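Local atomic coordinates of GH62 hydrolase (Scytalidium thermophilum, PDB entry 4PVA), a protein that probably removes arabinofuranosyl side groups from arabinoxylan as a family 62 alpha-L-arabinofuranosidase of a heat-loving fungus. Residues Val33-Lys36 against Asn41-Gly44; Ser126-Ile131 against Ser135-Pro140; Glu141-Asn146 against Ala198-Gly203; Asn274-Glu279 against Ile315-Gln320; Arg300-Thr303 against Leu307-Asp310. All blocks are in the same frame, centred on the assembly; numbering follows the deposited sequence.

Interaction 1: residues Val33-Lys36 against Asn41-Gly44; sequences VFPK and NIAG
Pro35 carries nearly all of this contact, laying its ring against the backbone and side-chain base of Ile42. The chain is led up to it by Val33, whose backbone pairs with Leu337 of strand 336-341, and by Phe34, whose backbone N is bonded to the Asn83 side chain. Pro35 then turns its ring toward the other segment. Its CB lies 3.2 Å from Ile42 O, and CG sits 3.5 Å from Ala43 O, so the pyrrolidine rests across two successive carbonyl oxygens. Apolar contact adds to this where Pro35 CB meets Ile42 CB at 4.1 Å. With CG2 anti to the backbone N (CG1 at chi1 -59°), Ile42 also brings that methyl to the margin of the proline, while the rest of its side chain leads off toward strand 56-65. At Lys36 the direct contact gives way to water. The carbonyl oxygen Lys36 O takes a hydrogen bond from each of two waters: one, 2.8 Å from Lys36 O, accepts from Ile42 N at 3.0 Å; the other donates to Ile42 O at 2.8 Å. The lysine amine itself turns away to Ala85 O. Just beyond Ile42, Ala43 and Gly44 both face Ala64 in a classic beta bulge, which opens the edge strand 44-53 of a blade in the five-bladed beta-propeller of this family.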
# COMPACT_ATOMS: atom_id res chain seq x y z
N VAL A 33 8.86 14.28 1.16
CA VAL A 33 9.29 14.01 -0.21
C VAL A 33 8.40 14.73 -1.20
O VAL A 33 7.18 14.53 -1.20
CB VAL A 33 9.35 12.51 -0.54
CG1 VAL A 33 9.91 12.31 -1.95
CG2 VAL A 33 10.20 11.76 0.45
N PHE A 34 9.04 15.58 -2.01
CA PHE A 34 8.43 16.41 -3.02
C PHE A 34 8.84 15.90 -4.41
O PHE A 34 9.87 15.26 -4.57
CB PHE A 34 8.92 17.88 -2.91
CG PHE A 34 8.40 18.61 -1.72
CD1 PHE A 34 8.82 18.30 -0.43
CD2 PHE A 34 7.48 19.63 -1.88
CE1 PHE A 34 8.35 19.00 0.66
CE2 PHE A 34 7.00 20.32 -0.79
CZ PHE A 34 7.41 19.99 0.47
N PRO A 35 8.06 16.22 -5.44
CA PRO A 35 8.54 16.02 -6.79
C PRO A 35 9.83 16.81 -7.03
O PRO A 35 10.04 17.87 -6.43
CB PRO A 35 7.45 16.62 -7.65
CG PRO A 35 6.27 16.74 -6.81
CD PRO A 35 6.75 16.87 -5.41
N LYS A 36 10.65 16.32 -7.94
CA LYS A 36 11.86 17.02 -8.30
C LYS A 36 11.50 18.18 -9.21
O LYS A 36 10.49 18.16 -9.92
CB LYS A 36 12.84 16.09 -9.00
CG LYS A 36 13.26 14.87 -8.22
CD LYS A 36 13.86 15.23 -6.88
CE LYS A 36 14.31 13.99 -6.13
NZ LYS A 36 14.79 14.27 -4.75
N ASN A 41 8.30 17.21 -14.79
CA ASN A 41 7.20 18.06 -14.30
C ASN A 41 6.14 17.26 -13.54
O ASN A 41 4.94 17.40 -13.75
CB ASN A 41 6.52 18.76 -15.48
CG ASN A 41 7.45 19.72 -16.18
OD1 ASN A 41 8.31 20.33 -15.56
ND2 ASN A 41 7.25 19.86 -17.48
N ILE A 42 6.62 16.42 -12.64
CA ILE A 42 5.71 15.62 -11.80
C ILE A 42 4.95 16.54 -10.83
O ILE A 42 5.54 17.40 -10.16
CB ILE A 42 6.53 14.54 -11.07
CG1 ILE A 42 7.24 13.61 -12.06
CG2 ILE A 42 5.65 13.77 -10.10
CD1 ILE A 42 6.37 13.04 -13.15
N ALA A 43 3.64 16.31 -10.71
CA ALA A 43 2.80 17.11 -9.81
C ALA A 43 2.80 16.54 -8.38
O ALA A 43 2.86 17.28 -7.40
CB ALA A 43 1.39 17.25 -10.35
N GLY A 44 2.62 15.21 -8.26
CA GLY A 44 2.50 14.55 -6.97
C GLY A 44 3.42 13.36 -6.86
O GLY A 44 3.65 12.64 -7.83
O HOH W 1 9.38 16.22 -11.61
O HOH W 2 7.64 19.20 -10.51

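Interaction 2: residues Ser126-Ile131 against Ser135-Pro140; sequences STNPDI and SKWTAP
Asn128 stands over the indole of Trp137 at about a right angle, its amide plane turned 81° from the ring. The CH-pi contact is made by Asn128 CB, 3.4 Å from the centroid of the six-membered ring and almost on its normal. With CG anti to the backbone N (chi1 -168°), the amide then reaches across the same face, bringing Asn128 ND2 to 3.4 Å from Trp137 NE1. Both are donors and do not bond: ND2 donates to Asp133 O, while NE1 gives to a water 2.9 Å away that also donates to Ile131 O. On the other branch Asn128 OD1 accepts from Asp130 N at 3.0 Å, the donor standing well above the carbonyl plane. This is an Asx turn, and it starts the excursion that links strand 123-128 to strand 141-142, the last two strands of a propeller blade. At the rim of the indole, Trp137 CZ3 comes 3.5 Å from Ser126 O, near the ring plane. Next along, Thr138 acts as a clamp on the strand. Its OG1 accepts from Thr127 N at 2.9 Å in a fairly straight bond (163°), and Thr138 N returns a longer one to Thr127 O at 3.3 Å. Ser126 OG donates to Thr138 O at 2.6 Å, tilted out of the carbonyl plane, and is also bonded to Tyr118 OH. Beyond the segments, the Trp137 ring meets Phe60 of strand 56-65 with the planes about perpendicular, so the indole reaches the neighbouring blade.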
# COMPACT_ATOMS: atom_id res chain seq x y z
N SER A 126 6.77 -7.12 -10.94
CA SER A 126 8.12 -7.18 -11.47
C SER A 126 8.97 -7.83 -10.38
O SER A 126 8.57 -7.83 -9.19
CB SER A 126 8.63 -5.77 -11.82
OG SER A 126 7.92 -5.20 -12.89
N THR A 127 10.16 -8.33 -10.74
CA THR A 127 11.08 -8.92 -9.82
C THR A 127 12.49 -8.36 -9.95
O THR A 127 12.83 -7.72 -10.95
CB THR A 127 11.16 -10.45 -9.94
OG1 THR A 127 11.64 -10.79 -11.25
CG2 THR A 127 9.82 -11.10 -9.74
N ASN A 128 13.28 -8.56 -8.90
CA ASN A 128 14.66 -8.09 -8.85
C ASN A 128 15.34 -8.83 -7.73
O ASN A 128 14.86 -8.78 -6.60
CB ASN A 128 14.67 -6.58 -8.57
CG ASN A 128 16.02 -5.94 -8.79
OD1 ASN A 128 17.07 -6.60 -8.73
ND2 ASN A 128 16.00 -4.66 -9.06
N PRO A 129 16.51 -9.44 -7.98
CA PRO A 129 17.21 -10.08 -6.88
C PRO A 129 17.85 -9.13 -5.86
O PRO A 129 18.17 -9.57 -4.77
CB PRO A 129 18.33 -10.84 -7.60
CG PRO A 129 18.57 -10.05 -8.82
CD PRO A 129 17.19 -9.69 -9.27
N ASP A 130 18.01 -7.86 -6.22
CA ASP A 130 18.75 -6.91 -5.40
C ASP A 130 18.04 -5.57 -5.37
O ASP A 130 18.08 -4.79 -6.33
CB ASP A 130 20.19 -6.73 -5.93
CG ASP A 130 21.06 -5.92 -5.00
OD1 ASP A 130 20.59 -5.33 -3.99
OD2 ASP A 130 22.28 -5.91 -5.26
N ILE A 131 17.46 -5.26 -4.21
CA ILE A 131 16.69 -4.03 -4.05
C ILE A 131 17.53 -2.79 -4.27
O ILE A 131 17.03 -1.75 -4.63
CB ILE A 131 16.00 -3.99 -2.68
CG1 ILE A 131 14.86 -2.97 -2.65
CG2 ILE A 131 16.99 -3.76 -1.56
CD1 ILE A 131 14.01 -3.08 -1.39
N SER A 135 17.83 -0.51 -11.68
CA SER A 135 17.84 -0.62 -13.13
C SER A 135 17.45 -2.02 -13.59
O SER A 135 17.21 -2.21 -14.77
CB SER A 135 19.24 -0.25 -13.69
OG SER A 135 20.16 -1.27 -13.36
N LYS A 136 17.38 -3.00 -12.67
CA LYS A 136 17.12 -4.40 -13.03
C LYS A 136 15.68 -4.87 -12.88
O LYS A 136 15.40 -6.02 -13.18
CB LYS A 136 18.04 -5.34 -12.24
CG LYS A 136 19.53 -5.03 -12.42
CD LYS A 136 19.93 -4.93 -13.90
CE LYS A 136 21.38 -4.50 -14.10
NZ LYS A 136 21.52 -3.57 -15.26
N TRP A 137 14.77 -4.00 -12.45
CA TRP A 137 13.38 -4.42 -12.30
C TRP A 137 12.79 -4.85 -13.65
O TRP A 137 12.88 -4.13 -14.65
CB TRP A 137 12.56 -3.29 -11.68
CG TRP A 137 12.78 -3.15 -10.20
CD1 TRP A 137 13.56 -2.21 -9.58
CD2 TRP A 137 12.25 -3.99 -9.17
NE1 TRP A 137 13.54 -2.42 -8.23
CE2 TRP A 137 12.75 -3.50 -7.96
CE3 TRP A 137 11.43 -5.11 -9.16
CZ2 TRP A 137 12.44 -4.10 -6.75
CZ3 TRP A 137 11.12 -5.71 -7.95
CH2 TRP A 137 11.61 -5.18 -6.76
N THR A 138 12.17 -6.03 -13.66
CA THR A 138 11.67 -6.62 -14.91
C THR A 138 10.47 -5.88 -15.51
O THR A 138 9.75 -5.20 -14.80
CB THR A 138 11.27 -8.08 -14.70
OG1 THR A 138 10.34 -8.17 -13.63
CG2 THR A 138 12.47 -8.91 -14.31
N ALA A 139 10.24 -6.07 -16.81
CA ALA A 139 9.01 -5.64 -17.45
C ALA A 139 7.82 -6.34 -16.77
O ALA A 139 7.95 -7.48 -16.33
CB ALA A 139 9.07 -6.00 -18.93
N PRO A 140 6.65 -5.68 -16.72
CA PRO A 140 5.55 -6.31 -15.97
C PRO A 140 5.06 -7.65 -16.51
O PRO A 140 5.01 -7.86 -17.72
CB PRO A 140 4.41 -5.31 -16.08
CG PRO A 140 4.88 -4.17 -16.89
CD PRO A 140 6.30 -4.36 -17.26
O HOH W 3 15.78 -8.59 -12.37
O HOH W 4 15.16 -0.95 -6.40

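Interaction 3: residues Glu141-Asn146 against Ala198-Gly203; sequences EVFYPN and AQFPRG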
# COMPACT_ATOMS: atom_id res chain seq x y z
N GLU A 141 4.70 -8.53 -15.59
CA GLU A 141 3.90 -9.72 -15.89
C GLU A 141 2.68 -9.70 -14.99
O GLU A 141 2.72 -9.16 -13.90
CB GLU A 141 4.71 -10.98 -15.65
CG GLU A 141 5.64 -11.29 -16.80
CD GLU A 141 4.87 -11.80 -18.00
OE1 GLU A 141 4.46 -12.96 -17.96
OE2 GLU A 141 4.61 -11.03 -18.94
N VAL A 142 1.58 -10.26 -15.45
CA VAL A 142 0.29 -10.10 -14.78
C VAL A 142 -0.12 -11.35 -14.00
O VAL A 142 0.25 -12.49 -14.35
CB VAL A 142 -0.82 -9.65 -15.73
CG1 VAL A 142 -0.44 -8.31 -16.33
CG2 VAL A 142 -1.12 -10.70 -16.79
N PHE A 143 -0.85 -11.14 -12.91
CA PHE A 143 -1.38 -12.24 -12.11
C PHE A 143 -2.57 -12.93 -12.76
O PHE A 143 -2.87 -14.07 -12.38
CB PHE A 143 -1.78 -11.76 -10.69
CG PHE A 143 -0.62 -11.45 -9.80
CD1 PHE A 143 0.08 -12.46 -9.19
CD2 PHE A 143 -0.24 -10.13 -9.52
CE1 PHE A 143 1.12 -12.20 -8.34
CE2 PHE A 143 0.80 -9.86 -8.68
CZ PHE A 143 1.49 -10.89 -8.08
N TYR A 144 -3.30 -12.24 -13.62
CA TYR A 144 -4.50 -12.76 -14.27
C TYR A 144 -4.24 -12.76 -15.77
O TYR A 144 -4.50 -11.78 -16.44
CB TYR A 144 -5.74 -11.95 -13.93
CG TYR A 144 -6.03 -11.87 -12.42
CD1 TYR A 144 -6.77 -12.86 -11.78
CD2 TYR A 144 -5.57 -10.80 -11.66
CE1 TYR A 144 -7.07 -12.76 -10.43
CE2 TYR A 144 -5.85 -10.69 -10.31
CZ TYR A 144 -6.62 -11.68 -9.72
OH TYR A 144 -6.96 -11.53 -8.38
N PRO A 145 -3.68 -13.87 -16.30
CA PRO A 145 -3.23 -13.90 -17.70
C PRO A 145 -4.31 -13.58 -18.74
O PRO A 145 -3.97 -13.08 -19.82
CB PRO A 145 -2.72 -15.32 -17.87
CG PRO A 145 -2.37 -15.78 -16.52
CD PRO A 145 -3.37 -15.13 -15.60
N ASN A 146 -5.57 -13.85 -18.45
CA ASN A 146 -6.63 -13.58 -19.44
C ASN A 146 -7.23 -12.21 -19.31
O ASN A 146 -8.09 -11.87 -20.13
CB ASN A 146 -7.70 -14.65 -19.36
CG ASN A 146 -7.15 -16.00 -19.71
OD1 ASN A 146 -6.44 -16.14 -20.71
ND2 ASN A 146 -7.38 -16.98 -18.85
N ALA A 198 3.80 -22.59 -3.26
CA ALA A 198 4.53 -23.38 -4.28
C ALA A 198 4.28 -22.86 -5.69
O ALA A 198 5.20 -22.84 -6.52
CB ALA A 198 4.15 -24.83 -4.18
N GLN A 199 3.05 -22.44 -6.01
CA GLN A 199 2.72 -21.92 -7.33
C GLN A 199 3.06 -20.45 -7.60
O GLN A 199 3.29 -20.08 -8.75
CB GLN A 199 1.25 -22.11 -7.62
CG GLN A 199 0.86 -23.57 -7.75
CD GLN A 199 -0.50 -23.78 -8.37
OE1 GLN A 199 -1.00 -22.97 -9.11
NE2 GLN A 199 -1.08 -24.94 -8.11
N PHE A 200 3.03 -19.63 -6.53
CA PHE A 200 3.18 -18.17 -6.64
C PHE A 200 4.35 -17.81 -7.55
O PHE A 200 5.42 -18.35 -7.34
CB PHE A 200 3.40 -17.59 -5.25
CG PHE A 200 3.48 -16.10 -5.25
CD1 PHE A 200 2.29 -15.34 -5.11
CD2 PHE A 200 4.68 -15.44 -5.46
CE1 PHE A 200 2.34 -13.95 -5.16
CE2 PHE A 200 4.73 -14.05 -5.50
CZ PHE A 200 3.55 -13.33 -5.36
N PRO A 201 4.18 -16.88 -8.48
CA PRO A 201 3.03 -15.98 -8.70
C PRO A 201 1.94 -16.52 -9.58
O PRO A 201 1.00 -15.79 -9.88
CB PRO A 201 3.67 -14.76 -9.36
CG PRO A 201 4.85 -15.37 -10.12
CD PRO A 201 5.36 -16.45 -9.25
N ARG A 202 2.05 -17.78 -10.03
CA ARG A 202 1.05 -18.37 -10.90
C ARG A 202 -0.16 -18.91 -10.14
O ARG A 202 -0.03 -19.19 -8.96
CB ARG A 202 1.64 -19.53 -11.75
CG ARG A 202 2.83 -19.11 -12.58
CD ARG A 202 3.37 -20.33 -13.33
NE ARG A 202 4.62 -20.08 -14.00
CZ ARG A 202 4.73 -19.40 -15.13
NH1 ARG A 202 3.64 -18.95 -15.76
NH2 ARG A 202 5.94 -19.22 -15.67
N GLY A 203 -1.28 -19.07 -10.83
CA GLY A 203 -2.41 -19.80 -10.35
C GLY A 203 -3.41 -19.02 -9.51
O GLY A 203 -4.26 -19.62 -8.90
O HOH W 5 1.33 -14.93 -13.03
O HOH W 6 -1.52 -15.94 -10.94
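Phe143 meeting Phe200 and Pro201 forms a buried apolar contact between two neighbouring blades, just after the outermost strand 141-142 of one and in the loop between strands 189-196 and 208-212 of the next. With CG beside the backbone N and opposite the carbonyl carbon (chi1 -72°), the Phe143 ring is carried over to that loop. The two phenyl rings approach obliquely, with centroids 5.9 Å apart and planes at 48°; the nearest atoms, Phe143 CE1 and Phe200 CE1, are 3.8 Å apart. The same Phe143 CE1 touches Pro201 CB, also at 3.8 Å, and the neighbouring CD1 has Pro201 O at the ring edge. A cis peptide precedes Pro201 and folds the proline back, so that its CB sits over the centre of the Phe200 ring and the pair presents one surface to Phe143. In the five-bladed propeller this places Phe143 in a seam, with Val117 of its own blade and Leu181 of the next also touching its side chain. Replacing Phe143 by an alanine would probably open a gap beside Phe200 CE1 and Pro201 CB and remove one of the apolar groups packed against the cis-proline. Beside the rings two waters bridge the backbones. One donates to both Phe143 O and Pro201 O, each bond 2.7 Å long; the second spans Val142 O, at 3.0 Å, and the same Pro201 O, at 3.3 Å.

Interaction 4: residues Asn274-Glu279 against Ile315-Gln320; sequences NPWAGE and IQFLYQ. With PO4 (phosphate ion), chain F.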
# COMPACT_ATOMS: atom_id res chain seq x y z
N ASN A 274 -12.87 7.98 15.02
CA ASN A 274 -11.88 7.08 15.66
C ASN A 274 -11.38 6.10 14.62
O ASN A 274 -11.80 4.94 14.53
CB ASN A 274 -12.36 6.36 16.91
CG ASN A 274 -11.23 5.67 17.64
OD1 ASN A 274 -10.20 6.30 17.91
ND2 ASN A 274 -11.41 4.39 17.96
N PRO A 275 -10.48 6.61 13.80
CA PRO A 275 -9.93 5.85 12.69
C PRO A 275 -8.70 5.10 13.14
O PRO A 275 -8.16 5.33 14.22
CB PRO A 275 -9.54 6.96 11.73
CG PRO A 275 -8.99 8.04 12.63
CD PRO A 275 -9.95 8.00 13.82
N TRP A 276 -8.19 4.24 12.27
CA TRP A 276 -6.84 3.69 12.48
C TRP A 276 -5.84 4.85 12.37
O TRP A 276 -5.01 5.01 13.29
CB TRP A 276 -6.54 2.56 11.52
CG TRP A 276 -5.28 1.85 11.83
CD1 TRP A 276 -5.10 0.90 12.78
CD2 TRP A 276 -3.98 2.07 11.22
NE1 TRP A 276 -3.78 0.46 12.77
CE2 TRP A 276 -3.08 1.16 11.83
CE3 TRP A 276 -3.49 2.91 10.22
CZ2 TRP A 276 -1.73 1.11 11.47
CZ3 TRP A 276 -2.17 2.82 9.88
CH2 TRP A 276 -1.32 1.96 10.51
N ALA A 277 -5.94 5.65 11.31
CA ALA A 277 -5.15 6.86 11.17
C ALA A 277 -5.96 7.84 10.37
O ALA A 277 -6.51 7.49 9.31
CB ALA A 277 -3.82 6.58 10.47
N GLY A 278 -6.05 9.06 10.84
CA GLY A 278 -6.78 10.10 10.16
C GLY A 278 -6.57 11.43 10.86
O GLY A 278 -5.91 11.50 11.90
N GLU A 279 -7.19 12.48 10.34
CA GLU A 279 -7.09 13.80 10.98
C GLU A 279 -7.42 13.71 12.47
O GLU A 279 -6.85 14.44 13.27
CB GLU A 279 -8.04 14.80 10.30
CG GLU A 279 -7.86 16.22 10.83
CD GLU A 279 -8.74 17.25 10.17
OE1 GLU A 279 -9.71 16.90 9.46
OE2 GLU A 279 -8.45 18.46 10.45
N ILE A 315 4.92 1.62 15.01
CA ILE A 315 4.70 1.64 13.58
C ILE A 315 5.13 2.99 13.01
O ILE A 315 4.82 4.06 13.60
CB ILE A 315 3.21 1.41 13.26
CG1 ILE A 315 2.81 -0.01 13.62
CG2 ILE A 315 2.92 1.72 11.79
CD1 ILE A 315 1.33 -0.29 13.47
N GLN A 316 5.78 2.93 11.88
CA GLN A 316 6.01 4.09 11.03
C GLN A 316 5.27 3.87 9.73
O GLN A 316 5.50 2.87 9.07
CB GLN A 316 7.48 4.31 10.81
CG GLN A 316 8.03 4.88 12.10
CD GLN A 316 9.47 5.26 12.04
OE1 GLN A 316 10.31 4.54 11.42
NE2 GLN A 316 9.81 6.41 12.72
N PHE A 317 4.37 4.76 9.41
CA PHE A 317 3.46 4.63 8.27
C PHE A 317 3.77 5.82 7.36
O PHE A 317 3.54 6.99 7.71
CB PHE A 317 2.02 4.59 8.79
CG PHE A 317 0.94 4.36 7.76
CD1 PHE A 317 0.60 3.07 7.37
CD2 PHE A 317 0.10 5.39 7.33
CE1 PHE A 317 -0.46 2.82 6.55
CE2 PHE A 317 -1.00 5.14 6.50
CZ PHE A 317 -1.26 3.84 6.09
N LEU A 318 4.31 5.53 6.18
CA LEU A 318 4.60 6.53 5.19
C LEU A 318 3.32 6.71 4.36
O LEU A 318 2.70 5.71 3.97
CB LEU A 318 5.76 6.00 4.36
CG LEU A 318 6.59 6.95 3.54
CD1 LEU A 318 7.28 7.99 4.40
CD2 LEU A 318 7.63 6.17 2.77
N TYR A 319 2.90 7.92 4.11
CA TYR A 319 1.61 8.21 3.49
C TYR A 319 1.69 9.38 2.55
O TYR A 319 2.68 10.12 2.52
CB TYR A 319 0.53 8.43 4.57
CG TYR A 319 0.68 9.76 5.32
CD1 TYR A 319 1.53 9.91 6.40
CD2 TYR A 319 -0.05 10.85 4.92
CE1 TYR A 319 1.65 11.13 7.03
CE2 TYR A 319 0.04 12.08 5.53
CZ TYR A 319 0.91 12.21 6.60
OH TYR A 319 0.93 13.45 7.24
N GLN A 320 0.66 9.55 1.71
CA GLN A 320 0.54 10.72 0.86
C GLN A 320 -0.45 11.71 1.49
O GLN A 320 -1.51 11.35 1.95
CB GLN A 320 0.15 10.36 -0.57
CG GLN A 320 -1.28 9.82 -0.73
CD GLN A 320 -1.60 9.23 -2.09
OE1 GLN A 320 -0.71 8.80 -2.81
NE2 GLN A 320 -2.87 9.21 -2.44
P PO4 F . -5.14 7.66 -4.87
O1 PO4 F . -5.78 8.05 -3.52
O2 PO4 F . -6.02 6.58 -5.52
O3 PO4 F . -5.21 8.89 -5.76
O4 PO4 F . -3.78 7.19 -4.64
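Trp276 points the edge of its six-membered ring at the face of Phe317 in a T-shaped (edge-to-face) pair, with centroids 5.1 Å apart and planes at 69°. Trp276 CZ3 lies above the middle of the phenyl ring, 3.7 Å from Phe317 CE1, and CH2 follows it at 3.8 Å from Phe317 CD1. Around the indole's own rim, near its plane, the methyl Ile315 CD1 meets Trp276 CZ2 at 3.9 Å. Both aromatic side chains leave their backbones with CG anti to N (chi1 -171° for Trp276, -176° for Phe317), which brings the two rings together between the loop and the strand. The pair lies between strand 316-321 and strand 238-245, where both side chains touch Leu241. A serine in place of Phe317 would probably deprive the indole edge of the ring face it rests on and leave a gap beside Leu241. The backbone at Trp276 is fixed as well, since Trp276 and Ala277 both face Phe253 in a classic beta bulge. Farther along the strand Gln320 works as a polar arm. Its NE2 donates to phosphate O4 at 3.1 Å and bonds Ser294 OG, and its OE1 accepts from Asp47 N, so the amide is held at both ends. Tyr330, Lys46, His295 and Arg251 complete the grip on the ion, probably taken from the crystallisation liquor; such a polar cluster is consistent with the central substrate pocket of the GH62 five-bladed propeller.

Interaction 5: residues Arg300-Thr303 against Leu307-Asp310; sequences RTLT and LTLD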
# COMPACT_ATOMS: atom_id res chain seq x y z
N ARG A 300 8.43 -1.61 6.71
CA ARG A 300 8.66 -2.94 7.24
C ARG A 300 10.16 -3.26 7.41
O ARG A 300 10.96 -3.02 6.51
CB ARG A 300 7.98 -3.98 6.35
CG ARG A 300 6.49 -4.04 6.58
CD ARG A 300 5.80 -4.85 5.50
NE ARG A 300 5.64 -4.10 4.25
CZ ARG A 300 6.27 -4.34 3.09
NH1 ARG A 300 7.05 -5.41 2.93
NH2 ARG A 300 6.03 -3.54 2.08
N THR A 301 10.52 -3.85 8.55
CA THR A 301 11.83 -4.47 8.77
C THR A 301 11.82 -5.96 8.57
O THR A 301 12.89 -6.55 8.33
CB THR A 301 12.35 -4.17 10.20
OG1 THR A 301 11.36 -4.59 11.13
CG2 THR A 301 12.62 -2.70 10.33
N LEU A 302 10.67 -6.60 8.70
CA LEU A 302 10.49 -8.02 8.42
C LEU A 302 9.96 -8.01 7.00
O LEU A 302 8.76 -7.81 6.76
CB LEU A 302 9.52 -8.64 9.43
CG LEU A 302 9.96 -8.47 10.89
CD1 LEU A 302 8.88 -8.98 11.80
CD2 LEU A 302 11.26 -9.21 11.18
N THR A 303 10.85 -8.19 6.05
CA THR A 303 10.56 -7.81 4.66
C THR A 303 9.98 -8.89 3.77
O THR A 303 9.70 -8.60 2.61
CB THR A 303 11.83 -7.30 3.98
OG1 THR A 303 12.80 -8.34 3.98
CG2 THR A 303 12.36 -6.10 4.69
N LEU A 307 4.37 -10.28 5.25
CA LEU A 307 3.91 -8.91 5.57
C LEU A 307 3.67 -8.80 7.08
O LEU A 307 2.66 -8.27 7.56
CB LEU A 307 2.67 -8.55 4.75
CG LEU A 307 2.93 -8.02 3.34
CD1 LEU A 307 3.67 -6.71 3.34
CD2 LEU A 307 3.66 -9.03 2.44
N THR A 308 4.67 -9.24 7.83
CA THR A 308 4.63 -9.25 9.28
C THR A 308 5.14 -7.95 9.90
O THR A 308 6.17 -7.44 9.51
CB THR A 308 5.41 -10.46 9.84
OG1 THR A 308 4.88 -11.66 9.27
CG2 THR A 308 5.30 -10.54 11.35
N LEU A 309 4.38 -7.45 10.88
CA LEU A 309 4.75 -6.30 11.70
C LEU A 309 5.08 -6.75 13.13
O LEU A 309 4.36 -7.53 13.71
CB LEU A 309 3.61 -5.28 11.76
CG LEU A 309 3.04 -4.82 10.42
CD1 LEU A 309 2.02 -3.75 10.65
CD2 LEU A 309 4.13 -4.32 9.49
N ASP A 310 6.14 -6.18 13.67
CA ASP A 310 6.54 -6.40 15.06
C ASP A 310 6.01 -5.26 15.91
O ASP A 310 6.57 -4.18 15.90
CB ASP A 310 8.06 -6.47 15.16
CG ASP A 310 8.55 -6.72 16.56
OD1 ASP A 310 7.78 -6.65 17.53
OD2 ASP A 310 9.76 -7.04 16.65
O HOH W 7 8.09 -5.41 9.59
O HOH W 8 7.31 -10.26 7.09
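Arg300 and Leu307 make the close half of this contact: the methyl Leu307 CD1 sits over one face of the guanidinium, 3.4 Å from Arg300 NE and 3.5 Å from Arg300 CZ, offset toward the rim of the group. A bend in the arginine chain (chi3 -78°) turns the flat end across that methyl, while higher up Arg300 CG rests on Leu309 CD2 at 3.8 Å. The polar end looks elsewhere, with NH2 in a salt bridge to Glu297 and also donating to Val105 O, so the leucine covers a face and leaves the donors to their partners. The other half is looser and wetter. Leu302 sets its CB 3.6 Å from Thr308 O, and its CD1 meets Thr308 CG2 at 3.9 Å; Asp310 CB only grazes Leu302 CD1. Between the two backbones, water takes the place of direct pairing. One water accepts from Leu302 N and donates to Thr308 O at 2.8 Å; another donates to Leu302 O and accepts from Thr308 N, 2.9 Å away. The waters thus stand between segments whose CA atoms, at Leu302 and Thr308, are 6.0 Å apart. Strand 308-309 runs parallel to its sheet neighbour, strand 222-229, with the backbones of Leu307 and Leu309 hydrogen-bonded to that of Arg228, whereas on the opposite segment Arg300 pairs its backbone with Ala50 and Leu52 of strand 44-53 and packs its side chain on Phe106 of strand 101-108.

From the N terminus, interaction 1 closes a short loop between strand 26-28, which shares a sheet with the C-terminal strand 336-341, and strand 44-53 of the next blade. Interaction 2 closes another short loop within one blade, from strand 123-128 toward strand 141-142. Its second segment runs straight on into interaction 3, which spans 51 intervening residues and ties that blade to its successor. Interaction 4 joins the loop before strand 282-284 to strand 316-321, and interaction 5 closes a small turn nested inside that span, their centres about 17 Å apart. Apart from that nesting the contacts follow in series round the propeller, and none cross.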